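Local atomic coordinates of phenylacetaldehyde dehydrogenase (Burkholderia cenocepacia, PDB entry 4O5H), a protein that probably catalyses the NAD+-dependent oxidation of phenylacetaldehyde to phenylacetate, as a member of the aldehyde dehydrogenase family. Residues A65-V70 with L248-R253; L112-S117 with P348-A353; T265-G270 with M483-F488. All coordinates share one frame; numbering follows the deposited sequence. Where two conformers were deposited one is given.

Contact 1 of 3, residues A65-V70 with L248-R253; sequences ADERDV and LSRDPR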
ATOM      1  N   ALA A  65      10.248 -25.632   9.187  1.00 16.64           N
ATOM      2  CA  ALA A  65       8.885 -25.757   8.645  1.00 16.94           C
ATOM      3  C   ALA A  65       8.893 -25.792   7.142  1.00 17.72           C
ATOM      4  O   ALA A  65       9.711 -25.149   6.526  1.00 17.75           O
ATOM      5  CB  ALA A  65       8.033 -24.596   9.088  1.00 15.90           C
ATOM      6  N   ASP A  66       8.004 -26.583   6.566  1.00 19.05           N
ATOM      7  CA  ASP A  66       7.740 -26.503   5.128  1.00 20.62           C
ATOM      8  C   ASP A  66       6.340 -25.915   4.912  1.00 19.58           C
ATOM      9  O   ASP A  66       5.695 -25.427   5.863  1.00 16.97           O
ATOM     10  CB  ASP A  66       8.031 -27.846   4.399  1.00 22.98           C
ATOM     11  CG  ASP A  66       7.013 -28.960   4.711  1.00 25.54           C
ATOM     12  OD1 ASP A  66       5.947 -28.726   5.281  1.00 26.00           O
ATOM     13  OD2 ASP A  66       7.282 -30.127   4.383  1.00 28.92           O
ATOM     14  N   GLU A  67       5.888 -25.962   3.675  1.00 20.55           N
ATOM     15  CA  GLU A  67       4.615 -25.428   3.276  1.00 21.88           C
ATOM     16  C   GLU A  67       3.439 -26.024   4.073  1.00 20.84           C
ATOM     17  O   GLU A  67       2.471 -25.306   4.403  1.00 19.47           O
ATOM     18  CB  GLU A  67       4.436 -25.669   1.756  1.00 25.49           C
ATOM     19  CG  GLU A  67       3.275 -24.903   1.173  1.00 29.20           C
ATOM     20  CD  GLU A  67       3.334 -24.791  -0.366  1.00 33.11           C
ATOM     21  OE1 GLU A  67       3.626 -25.825  -1.015  1.00 37.35           O
ATOM     22  OE2 GLU A  67       3.062 -23.672  -0.921  1.00 34.98           O
ATOM     23  N   ARG A  68       3.524 -27.301   4.429  1.00 20.47           N
ATOM     24  CA  ARG A  68       2.449 -27.968   5.190  1.00 21.47           C
ATOM     25  C   ARG A  68       2.278 -27.296   6.539  1.00 18.81           C
ATOM     26  O   ARG A  68       1.170 -27.023   6.973  1.00 17.76           O
ATOM     27  CB  ARG A  68       2.769 -29.450   5.472  1.00 23.80           C
ATOM     28  CG  ARG A  68       2.890 -30.337   4.260  1.00 27.34           C
ATOM     29  CD  ARG A  68       3.398 -31.739   4.647  1.00 30.78           C
ATOM     30  NE  ARG A  68       4.834 -31.753   4.912  1.00 32.01           N
ATOM     31  CZ  ARG A  68       5.536 -32.833   5.241  1.00 35.37           C
ATOM     32  NH1 ARG A  68       4.947 -34.022   5.386  1.00 37.87           N
ATOM     33  NH2 ARG A  68       6.843 -32.735   5.435  1.00 36.97           N
ATOM     34  N   ASP A  69       3.393 -27.037   7.207  1.00 17.00           N
ATOM     35  CA  ASP A  69       3.338 -26.431   8.535  1.00 15.73           C
ATOM     36  C   ASP A  69       2.808 -24.991   8.445  1.00 14.25           C
ATOM     37  O   ASP A  69       2.017 -24.540   9.284  1.00 13.74           O
ATOM     38  CB  ASP A  69       4.718 -26.469   9.223  1.00 15.29           C
ATOM     39  CG  ASP A  69       5.337 -27.862   9.192  1.00 16.59           C
ATOM     40  OD1 ASP A  69       4.742 -28.811   9.773  1.00 17.08           O
ATOM     41  OD2 ASP A  69       6.389 -28.023   8.558  1.00 16.54           O
ATOM     42  N   VAL A  70       3.254 -24.275   7.445  1.00 13.98           N
ATOM     43  CA  VAL A  70       2.808 -22.877   7.253  1.00 13.51           C
ATOM     44  C   VAL A  70       1.307 -22.852   6.981  1.00 13.63           C
ATOM     45  O   VAL A  70       0.601 -22.050   7.566  1.00 12.82           O
ATOM     46  CB  VAL A  70       3.556 -22.180   6.126  1.00 13.73           C
ATOM     47  CG1 VAL A  70       2.943 -20.813   5.825  1.00 13.60           C
ATOM     48  CG2 VAL A  70       5.016 -22.009   6.489  1.00 13.59           C
ATOM     49  N   LEU A 248       4.310 -18.682   3.106  1.00 12.37           N
ATOM     50  CA  LEU A 248       3.437 -17.755   3.788  1.00 12.40           C
ATOM     51  C   LEU A 248       2.965 -16.652   2.827  1.00 12.48           C
ATOM     52  O   LEU A 248       1.773 -16.366   2.729  1.00 11.94           O
ATOM     53  CB  LEU A 248       4.164 -17.153   4.992  1.00 12.05           C
ATOM     54  CG  LEU A 248       3.359 -16.152   5.823  1.00 11.84           C
ATOM     55  CD1 LEU A 248       2.011 -16.755   6.247  1.00 11.81           C
ATOM     56  CD2 LEU A 248       4.195 -15.727   7.027  1.00 11.72           C
ATOM     57  N   SER A 249       3.907 -16.092   2.070  1.00 13.32           N
ATOM     58  CA  SER A 249       3.586 -15.016   1.122  1.00 14.07           C
ATOM     59  C   SER A 249       2.576 -15.389   0.048  1.00 15.03           C
ATOM     60  O   SER A 249       1.781 -14.529  -0.379  1.00 15.27           O
ATOM     61  CB  SER A 249       4.857 -14.438   0.461  1.00 14.31           C
ATOM     62  OG  SER A 249       5.425 -15.344  -0.485  1.00 14.45           O
ATOM     63  N   ARG A 250       2.561 -16.661  -0.373  1.00 16.15           N
ATOM     64  CA  ARG A 250       1.684 -17.125  -1.444  1.00 16.52           C
ATOM     65  C   ARG A 250       0.321 -17.620  -0.960  1.00 15.43           C
ATOM     66  O   ARG A 250      -0.535 -17.973  -1.773  1.00 14.37           O
ATOM     67  CB  ARG A 250       2.309 -18.330  -2.165  1.00 19.19           C
ATOM     68  CG  ARG A 250       3.633 -18.148  -2.829  1.00 22.35           C
ATOM     69  CD  ARG A 250       3.937 -19.380  -3.719  1.00 24.86           C
ATOM     70  NE  ARG A 250       3.974 -20.637  -2.932  1.00 27.06           N
ATOM     71  CZ  ARG A 250       5.077 -21.156  -2.375  1.00 29.29           C
ATOM     72  NH1 ARG A 250       6.243 -20.545  -2.516  1.00 31.49           N
ATOM     73  NH2 ARG A 250       5.021 -22.279  -1.672  1.00 29.21           N
ATOM     74  N   ASP A 251       0.114 -17.712   0.355  1.00 14.44           N
ATOM     75  CA  ASP A 251      -1.102 -18.312   0.846  1.00 13.67           C
ATOM     76  C   ASP A 251      -2.262 -17.360   0.581  1.00 13.34           C
ATOM     77  O   ASP A 251      -2.227 -16.233   1.019  1.00 13.44           O
ATOM     78  CB  ASP A 251      -0.993 -18.665   2.328  1.00 13.41           C
ATOM     79  CG  ASP A 251      -2.045 -19.654   2.769  1.00 13.20           C
ATOM     80  OD1 ASP A 251      -3.234 -19.419   2.544  1.00 12.80           O
ATOM     81  OD2 ASP A 251      -1.679 -20.706   3.368  1.00 14.02           O
ATOM     82  N   PRO A 252      -3.314 -17.821  -0.140  1.00 13.46           N
ATOM     83  CA  PRO A 252      -4.390 -16.872  -0.452  1.00 13.27           C
ATOM     84  C   PRO A 252      -5.271 -16.593   0.739  1.00 13.05           C
ATOM     85  O   PRO A 252      -6.147 -15.763   0.659  1.00 12.88           O
ATOM     86  CB  PRO A 252      -5.173 -17.572  -1.587  1.00 13.93           C
ATOM     87  CG  PRO A 252      -4.879 -19.052  -1.385  1.00 13.94           C
ATOM     88  CD  PRO A 252      -3.446 -19.087  -0.892  1.00 13.60           C
ATOM     89  N   ARG A 253      -5.062 -17.286   1.850  1.00 13.23           N
ATOM     90  CA  ARG A 253      -5.908 -17.084   3.040  1.00 13.35           C
ATOM     91  C   ARG A 253      -5.387 -16.050   4.015  1.00 12.87           C
ATOM     92  O   ARG A 253      -6.064 -15.754   5.007  1.00 12.19           O
ATOM     93  CB  ARG A 253      -6.174 -18.410   3.776  1.00 13.79           C
ATOM     94  CG  ARG A 253      -6.778 -19.489   2.904  1.00 14.61           C
ATOM     95  CD  ARG A 253      -6.658 -20.844   3.578  1.00 15.64           C
ATOM     96  NE  ARG A 253      -5.234 -21.200   3.787  1.00 15.65           N
ATOM     97  CZ  ARG A 253      -4.831 -22.258   4.512  1.00 16.58           C
ATOM     98  NH1 ARG A 253      -5.720 -23.055   5.136  1.00 16.85           N
ATOM     99  NH2 ARG A 253      -3.536 -22.522   4.646  1.00 16.67           N
TER
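Glu67 and Arg250 join two helices through a single-pronged salt bridge, in which Arg250 NH2 donates to Glu67 OE2 over 2.5 Å, a length shorter than usual and to be read with caution. The oxygen lies in the guanidinium plane, at its edge, whereas NH2 reaches OE2 from 62° out of the carboxylate plane; the two planes are perpendicular. Glu67 reaches across with an extended chain, its CG anti to the backbone N (chi1 -168°), whereas Arg250 bends at its third torsion to bring NH2 over. Beside the salt bridge, Val70 CG1 packs against the helix backbone, 3.7 Å from Leu248 CA, and touches Leu248 CB at 3.9 Å.

Asp66 N-caps the first helix, OD1 accepting from Arg68 N, while Asp66 N donates to Asp69 OD2, the two aspartates forming a capping box. In the loop after the second helix, Asp251 OD1 accepts from Arg253 N in an Asx turn. The contact sets the first turn of helix 67-82 against the last turn of helix 241-250, in what is probably the Rossmann-like, NAD+-binding part of the fold; Leu248 also packs on Val74, and Ser249 and Arg250 rest on Ala272 of helix 263-275.

Contact 2 of 3, residues L112-S117 with P348-A353; sequences LAEIES and PGMDPA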
ATOM      1  N   LEU A 112      15.483 -12.158  28.024  1.00 11.61           N
ATOM      2  CA  LEU A 112      15.278 -11.866  26.600  1.00 11.23           C
ATOM      3  C   LEU A 112      16.485 -11.242  25.963  1.00 11.10           C
ATOM      4  O   LEU A 112      16.836 -11.578  24.828  1.00 10.99           O
ATOM      5  CB  LEU A 112      14.054 -10.956  26.416  1.00 10.94           C
ATOM      6  CG  LEU A 112      12.683 -11.668  26.641  1.00 10.89           C
ATOM      7  CD1 LEU A 112      11.556 -10.664  26.790  1.00 10.70           C
ATOM      8  CD2 LEU A 112      12.406 -12.596  25.498  1.00 10.88           C
ATOM      9  N   ALA A 113      17.157 -10.362  26.690  1.00 11.28           N
ATOM     10  CA  ALA A 113      18.383  -9.726  26.190  1.00 11.36           C
ATOM     11  C   ALA A 113      19.505 -10.727  26.007  1.00 11.76           C
ATOM     12  O   ALA A 113      20.210 -10.693  25.014  1.00 11.57           O
ATOM     13  CB  ALA A 113      18.836  -8.621  27.120  1.00 11.54           C
ATOM     14  N   GLU A 114      19.661 -11.638  26.956  1.00 12.09           N
ATOM     15  CA  GLU A 114      20.691 -12.694  26.835  1.00 12.40           C
ATOM     16  C   GLU A 114      20.405 -13.609  25.623  1.00 12.56           C
ATOM     17  O   GLU A 114      21.310 -13.937  24.854  1.00 12.59           O
ATOM     18  CB  GLU A 114      20.774 -13.522  28.139  1.00 12.61           C
ATOM     19  CG  GLU A 114      21.336 -12.690  29.302  1.00 12.79           C
ATOM     20  CD  GLU A 114      21.485 -13.421  30.613  1.00 13.18           C
ATOM     21  OE1 GLU A 114      21.038 -14.586  30.743  1.00 13.10           O
ATOM     22  OE2 GLU A 114      22.069 -12.789  31.535  1.00 13.49           O
ATOM     23  N   ILE A 115      19.152 -14.008  25.469  1.00 12.30           N
ATOM     24  CA  ILE A 115      18.794 -14.857  24.361  1.00 12.54           C
ATOM     25  C   ILE A 115      19.131 -14.117  23.081  1.00 12.57           C
ATOM     26  O   ILE A 115      19.716 -14.683  22.149  1.00 12.62           O
ATOM     27  CB  ILE A 115      17.265 -15.206  24.385  1.00 12.37           C
ATOM     28  CG1 ILE A 115      16.972 -16.105  25.554  1.00 12.72           C
ATOM     29  CG2 ILE A 115      16.829 -15.847  23.075  1.00 12.40           C
ATOM     30  CD1 ILE A 115      15.504 -16.244  25.891  1.00 12.81           C
ATOM     31  N   GLU A 116      18.731 -12.856  23.013  1.00 12.35           N
ATOM     32  CA  GLU A 116      18.947 -12.084  21.805  1.00 12.78           C
ATOM     33  C   GLU A 116      20.435 -11.908  21.518  1.00 12.81           C
ATOM     34  O   GLU A 116      20.874 -12.034  20.356  1.00 12.88           O
ATOM     35  CB  GLU A 116      18.288 -10.718  21.913  1.00 12.98           C
ATOM     36  CG  GLU A 116      18.116 -10.027  20.588  1.00 13.38           C
ATOM     37  CD  GLU A 116      16.844 -10.451  19.862  1.00 14.06           C
ATOM     38  OE1 GLU A 116      16.607 -11.683  19.723  1.00 15.21           O
ATOM     39  OE2 GLU A 116      16.078  -9.559  19.474  1.00 13.61           O
ATOM     40  N   SER A 117      21.221 -11.651  22.559  1.00 12.54           N
ATOM     41  CA  SER A 117      22.667 -11.479  22.387  1.00 12.96           C
ATOM     42  C   SER A 117      23.315 -12.787  21.905  1.00 12.93           C
ATOM     43  O   SER A 117      24.179 -12.765  21.017  1.00 12.91           O
ATOM     44  CB  SER A 117      23.292 -11.035  23.707  1.00 13.11           C
ATOM     45  OG  SER A 117      24.667 -10.852  23.578  1.00 13.55           O
ATOM     46  N   PRO A 348      32.601 -10.692  22.122  1.00 14.61           N
ATOM     47  CA  PRO A 348      31.300 -11.326  22.321  1.00 14.43           C
ATOM     48  C   PRO A 348      30.284 -10.398  22.982  1.00 14.37           C
ATOM     49  O   PRO A 348      30.609  -9.607  23.881  1.00 13.87           O
ATOM     50  CB  PRO A 348      31.608 -12.524  23.208  1.00 14.66           C
ATOM     51  CG  PRO A 348      32.983 -12.344  23.721  1.00 15.35           C
ATOM     52  CD  PRO A 348      33.679 -11.320  22.909  1.00 15.63           C
ATOM     53  N   GLY A 349      29.040 -10.515  22.531  1.00 14.46           N
ATOM     54  CA  GLY A 349      27.988  -9.619  22.983  1.00 14.45           C
ATOM     55  C   GLY A 349      27.685  -9.719  24.463  1.00 14.70           C
ATOM     56  O   GLY A 349      27.225  -8.759  25.081  1.00 14.35           O
ATOM     57  N   MET A 350      27.966 -10.865  25.047  1.00 15.39           N
ATOM     58  CA  MET A 350      27.719 -11.027  26.460  1.00 16.63           C
ATOM     59  C   MET A 350      28.745 -10.326  27.360  1.00 18.31           C
ATOM     60  O   MET A 350      28.499 -10.188  28.551  1.00 18.87           O
ATOM     61  CB  MET A 350      27.622 -12.507  26.818  1.00 17.14           C
ATOM     62  CG  MET A 350      26.305 -13.158  26.455  1.00 16.83           C
ATOM     63  SD  MET A 350      24.898 -12.470  27.348  1.00 17.22           S
ATOM     64  CE  MET A 350      25.420 -12.647  29.047  1.00 18.32           C
ATOM     65  N   ASP A 351      29.851  -9.831  26.800  1.00 19.06           N
ATOM     66  CA  ASP A 351      30.849  -9.083  27.575  1.00 20.30           C
ATOM     67  C   ASP A 351      30.407  -7.632  27.647  1.00 20.07           C
ATOM     68  O   ASP A 351      30.197  -7.010  26.616  1.00 19.40           O
ATOM     69  CB  ASP A 351      32.218  -9.185  26.876  1.00 21.65           C
ATOM     70  CG  ASP A 351      33.350  -8.452  27.617  1.00 23.47           C
ATOM     71  OD1 ASP A 351      33.113  -7.588  28.478  1.00 23.14           O
ATOM     72  OD2 ASP A 351      34.501  -8.737  27.265  1.00 24.54           O
ATOM     73  N   PRO A 352      30.273  -7.075  28.866  1.00 20.04           N
ATOM     74  CA  PRO A 352      29.772  -5.724  28.987  1.00 20.05           C
ATOM     75  C   PRO A 352      30.729  -4.714  28.373  1.00 19.82           C
ATOM     76  O   PRO A 352      30.309  -3.624  28.063  1.00 20.39           O
ATOM     77  CB  PRO A 352      29.666  -5.491  30.499  1.00 20.73           C
ATOM     78  CG  PRO A 352      30.022  -6.752  31.174  1.00 21.07           C
ATOM     79  CD  PRO A 352      30.337  -7.791  30.160  1.00 21.05           C
ATOM     80  N   ALA A 353      31.985  -5.073  28.172  1.00 19.87           N
ATOM     81  CA  ALA A 353      32.915  -4.171  27.506  1.00 20.67           C
ATOM     82  C   ALA A 353      32.711  -4.081  25.990  1.00 20.01           C
ATOM     83  O   ALA A 353      33.240  -3.185  25.361  1.00 19.86           O
ATOM     84  CB  ALA A 353      34.343  -4.592  27.807  1.00 21.56           C
TER
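Ser117 sets its hydroxyl against the backbone of a tight turn without hydrogen bonding to it: OG lies 3.3 Å from Gly349 C and 3.6 Å from Met350 N, but its hydrogen-bond partner is Lys122 O. With OG anti to its own backbone N, this torsion (chi1 -180°) lays OG against the Gly349-Met350 peptide. Gly349 has no side chain to stand in the way, and the CA atoms of Ser117 and Gly349 are 5.7 Å apart. The turn is a type I beta turn from Pro348 to Asp351, closed by Asp351 N donating to Pro348 O.

Met350 supplies the rest of the contact. Bent at its second and third torsions (-64° and -55°), it curls back to the helix and crosses Glu114 at about a right angle, SD and CE each lying 4.1 Å from Glu114 CG. The thioether therefore meets the aliphatic part of the glutamate. The buried carboxylate beyond is well provided for: OE1 is hydrogen-bonded to Thr23 OG1 and Leu20 N, and OE2 forms a salt bridge with Arg110. This helix-to-loop contact ties helix 109-120, which also carries the sodium ligand Asp119, to the loop between helices 330-343 and 362-378, with Val124 of helix 124-145 touching both Ser117 and Met350.

Contact 3 of 3, residues T265-G270 with M483-F488; sequences TGKTIG and MKQSGF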
ATOM      1  N   THR A 265      14.238  -9.437  -2.212  1.00 15.46           N
ATOM      2  CA  THR A 265      13.303 -10.402  -1.643  1.00 15.38           C
ATOM      3  C   THR A 265      11.915  -9.772  -1.500  1.00 14.51           C
ATOM      4  O   THR A 265      10.901 -10.433  -1.685  1.00 13.80           O
ATOM      5  CB  THR A 265      13.818 -10.872  -0.277  1.00 15.82           C
ATOM      6  OG1 THR A 265      15.114 -11.439  -0.457  1.00 16.17           O
ATOM      7  CG2 THR A 265      12.914 -11.900   0.299  1.00 16.11           C
ATOM      8  N   GLY A 266      11.879  -8.477  -1.166  1.00 13.81           N
ATOM      9  CA  GLY A 266      10.610  -7.754  -1.060  1.00 13.65           C
ATOM     10  C   GLY A 266       9.794  -7.779  -2.344  1.00 13.82           C
ATOM     11  O   GLY A 266       8.571  -7.944  -2.310  1.00 13.41           O
ATOM     12  N   LYS A 267      10.463  -7.626  -3.483  1.00 13.77           N
ATOM     13  CA  LYS A 267       9.762  -7.702  -4.753  1.00 14.10           C
ATOM     14  C   LYS A 267       9.160  -9.093  -4.965  1.00 13.84           C
ATOM     15  O   LYS A 267       8.015  -9.216  -5.363  1.00 13.34           O
ATOM     16  CB  LYS A 267      10.666  -7.308  -5.920  1.00 14.78           C
ATOM     17  CG  LYS A 267      10.963  -5.823  -5.910  1.00 14.89           C
ATOM     18  CD  LYS A 267      11.909  -5.392  -6.993  1.00 15.93           C
ATOM     19  CE  LYS A 267      12.124  -3.908  -6.855  1.00 15.93           C
ATOM     20  NZ  LYS A 267      13.154  -3.449  -7.787  1.00 16.59           N
ATOM     21  N   THR A 268       9.931 -10.142  -4.666  1.00 13.68           N
ATOM     22  CA  THR A 268       9.452 -11.510  -4.780  1.00 13.23           C
ATOM     23  C   THR A 268       8.189 -11.735  -3.945  1.00 12.97           C
ATOM     24  O   THR A 268       7.206 -12.315  -4.412  1.00 12.48           O
ATOM     25  CB  THR A 268      10.563 -12.498  -4.365  1.00 13.73           C
ATOM     26  OG1 THR A 268      11.665 -12.326  -5.241  1.00 13.85           O
ATOM     27  CG2 THR A 268      10.079 -13.952  -4.518  1.00 13.94           C
ATOM     28  N   ILE A 269       8.259 -11.276  -2.694  1.00 12.47           N
ATOM     29  CA  ILE A 269       7.167 -11.363  -1.755  0.50 12.03           C
ATOM     30  C   ILE A 269       5.959 -10.617  -2.305  1.00 11.76           C
ATOM     31  O   ILE A 269       4.846 -11.130  -2.279  1.00 11.40           O
ATOM     32  CB  ILE A 269       7.592 -10.787  -0.379  0.50 11.97           C
ATOM     33  CG1 ILE A 269       8.662 -11.665   0.298  0.50 12.13           C
ATOM     34  CG2 ILE A 269       6.399 -10.633   0.540  0.50 11.95           C
ATOM     35  CD1 ILE A 269       8.148 -12.974   0.893  0.50 12.32           C
ATOM     36  N   GLY A 270       6.184  -9.411  -2.802  1.00 11.55           N
ATOM     37  CA  GLY A 270       5.101  -8.607  -3.308  1.00 11.50           C
ATOM     38  C   GLY A 270       4.431  -9.195  -4.532  1.00 11.82           C
ATOM     39  O   GLY A 270       3.208  -9.108  -4.661  1.00 11.58           O
ATOM     40  N   MET A 483      10.687   5.478   1.150  1.00 11.60           N
ATOM     41  CA  MET A 483      10.389   6.015  -0.164  1.00 12.40           C
ATOM     42  C   MET A 483      11.224   5.262  -1.216  1.00 12.10           C
ATOM     43  O   MET A 483      12.161   4.533  -0.885  1.00 11.26           O
ATOM     44  CB  MET A 483      10.797   7.500  -0.233  1.00 13.24           C
ATOM     45  CG  MET A 483      10.096   8.357   0.803  1.00 13.90           C
ATOM     46  SD  MET A 483      10.327  10.085   0.407  1.00 16.30           S
ATOM     47  CE  MET A 483       9.443  10.802   1.810  1.00 15.33           C
ATOM     48  N   LYS A 484      10.867   5.465  -2.480  1.00 12.39           N
ATOM     49  CA  LYS A 484      11.640   4.941  -3.623  1.00 13.12           C
ATOM     50  C   LYS A 484      11.803   3.402  -3.511  1.00 13.18           C
ATOM     51  O   LYS A 484      10.817   2.686  -3.195  1.00 12.38           O
ATOM     52  CB  LYS A 484      12.956   5.711  -3.746  1.00 13.48           C
ATOM     53  CG  LYS A 484      12.760   7.203  -4.021  1.00 14.13           C
ATOM     54  CD  LYS A 484      14.026   8.071  -3.792  1.00 14.58           C
ATOM     55  CE  LYS A 484      15.234   7.601  -4.580  1.00 14.98           C
ATOM     56  NZ  LYS A 484      16.388   8.540  -4.394  1.00 15.58           N
ATOM     57  N   GLN A 485      12.977   2.861  -3.751  1.00 13.88           N
ATOM     58  CA  GLN A 485      13.130   1.395  -3.681  1.00 15.12           C
ATOM     59  C   GLN A 485      13.247   0.827  -2.264  1.00 13.37           C
ATOM     60  O   GLN A 485      13.469  -0.379  -2.103  1.00 12.78           O
ATOM     61  CB  GLN A 485      14.367   0.928  -4.447  1.00 17.29           C
ATOM     62  CG  GLN A 485      14.416   1.325  -5.893  1.00 20.67           C
ATOM     63  CD  GLN A 485      13.353   0.668  -6.680  1.00 23.27           C
ATOM     64  OE1 GLN A 485      13.361  -0.548  -6.914  1.00 24.16           O
ATOM     65  NE2 GLN A 485      12.398   1.483  -7.107  1.00 27.82           N
ATOM     66  N   SER A 486      13.100   1.678  -1.256  1.00 12.35           N
ATOM     67  CA  SER A 486      13.104   1.212   0.124  1.00 11.56           C
ATOM     68  C   SER A 486      11.730   0.693   0.567  1.00 11.42           C
ATOM     69  O   SER A 486      11.534   0.340   1.723  1.00 10.79           O
ATOM     70  CB  SER A 486      13.615   2.302   1.036  1.00 10.81           C
ATOM     71  OG  SER A 486      14.970   2.595   0.751  1.00 11.03           O
ATOM     72  N   GLY A 487      10.771   0.692  -0.355  1.00 11.85           N
ATOM     73  CA  GLY A 487       9.478   0.087  -0.112  1.00 12.14           C
ATOM     74  C   GLY A 487       8.338   1.097   0.009  1.00 12.07           C
ATOM     75  O   GLY A 487       8.433   2.236  -0.486  1.00 12.42           O
ATOM     76  N   PHE A 488       7.258   0.663   0.645  1.00 11.85           N
ATOM     77  CA  PHE A 488       6.131   1.540   0.945  1.00 11.91           C
ATOM     78  C   PHE A 488       5.375   1.002   2.145  1.00 11.44           C
ATOM     79  O   PHE A 488       5.485  -0.177   2.489  1.00 11.27           O
ATOM     80  CB  PHE A 488       5.200   1.741  -0.281  1.00 12.46           C
ATOM     81  CG  PHE A 488       4.794   0.474  -0.938  1.00 13.08           C
ATOM     82  CD1 PHE A 488       3.817  -0.360  -0.360  1.00 13.24           C
ATOM     83  CD2 PHE A 488       5.344   0.099  -2.149  1.00 13.92           C
ATOM     84  CE1 PHE A 488       3.466  -1.547  -0.957  1.00 13.55           C
ATOM     85  CE2 PHE A 488       4.946  -1.095  -2.770  1.00 14.59           C
ATOM     86  CZ  PHE A 488       4.016  -1.920  -2.157  1.00 14.03           C
TER
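Lys267 NZ is gripped from two subunits: within its own chain it donates to Gln485 OE1 over 3.0 Å, and it also bonds to Asp275 O of the second subunit. The ammonium meets the amide oxygen nearly head-on, at a C=O...N angle of 173°. Lys267 CE follows at 3.6 Å from Gln485 OE1, so the meeting is confined to the ends of the two chains. The lysine spans the distance fully stretched beyond CG, its last three torsions all close to 180°. Gln485 instead folds at its second torsion (-66°), which turns the amide to the helix.

The other half of that amide also faces the dimer partner, since Gln485 NE2 donates to Asn276 O of the second subunit, whose Leu274 and Met277 pack on Lys267 and Gln485, respectively. With its oxygen and nitrogen both engaged, the amide is probably fixed in its rotation, and the pair lies at the subunit interface. Helix 263-275 is thereby linked to the short 3-10 turn 485-486, which leads directly into strand 487-488; that strand runs antiparallel to strand 279-283.

How the contacts relate
Contacts 1 and 3 are neighbours, their centres 20 Å apart, and meet where Ser249 CB packs on Ile269 CD1 at 3.6 Å. Helix 241-250 thus touches both helix 67-82 and helix 263-275, and the latter reaches Gln485, just before strand 487-488 of the mixed sheet. Contact 2 stands apart, its centre about 33 Å from that of contact 1 and 32 Å from that of contact 3, which lies across the chain's centre from it. Both segments of contact 1 precede contact 3, whereas those of contact 2 alternate with those of each of the others. Contacts 1 and 3 therefore join helices near the sheet and continue to the second subunit, while contact 2 ties a distant helix to a loop.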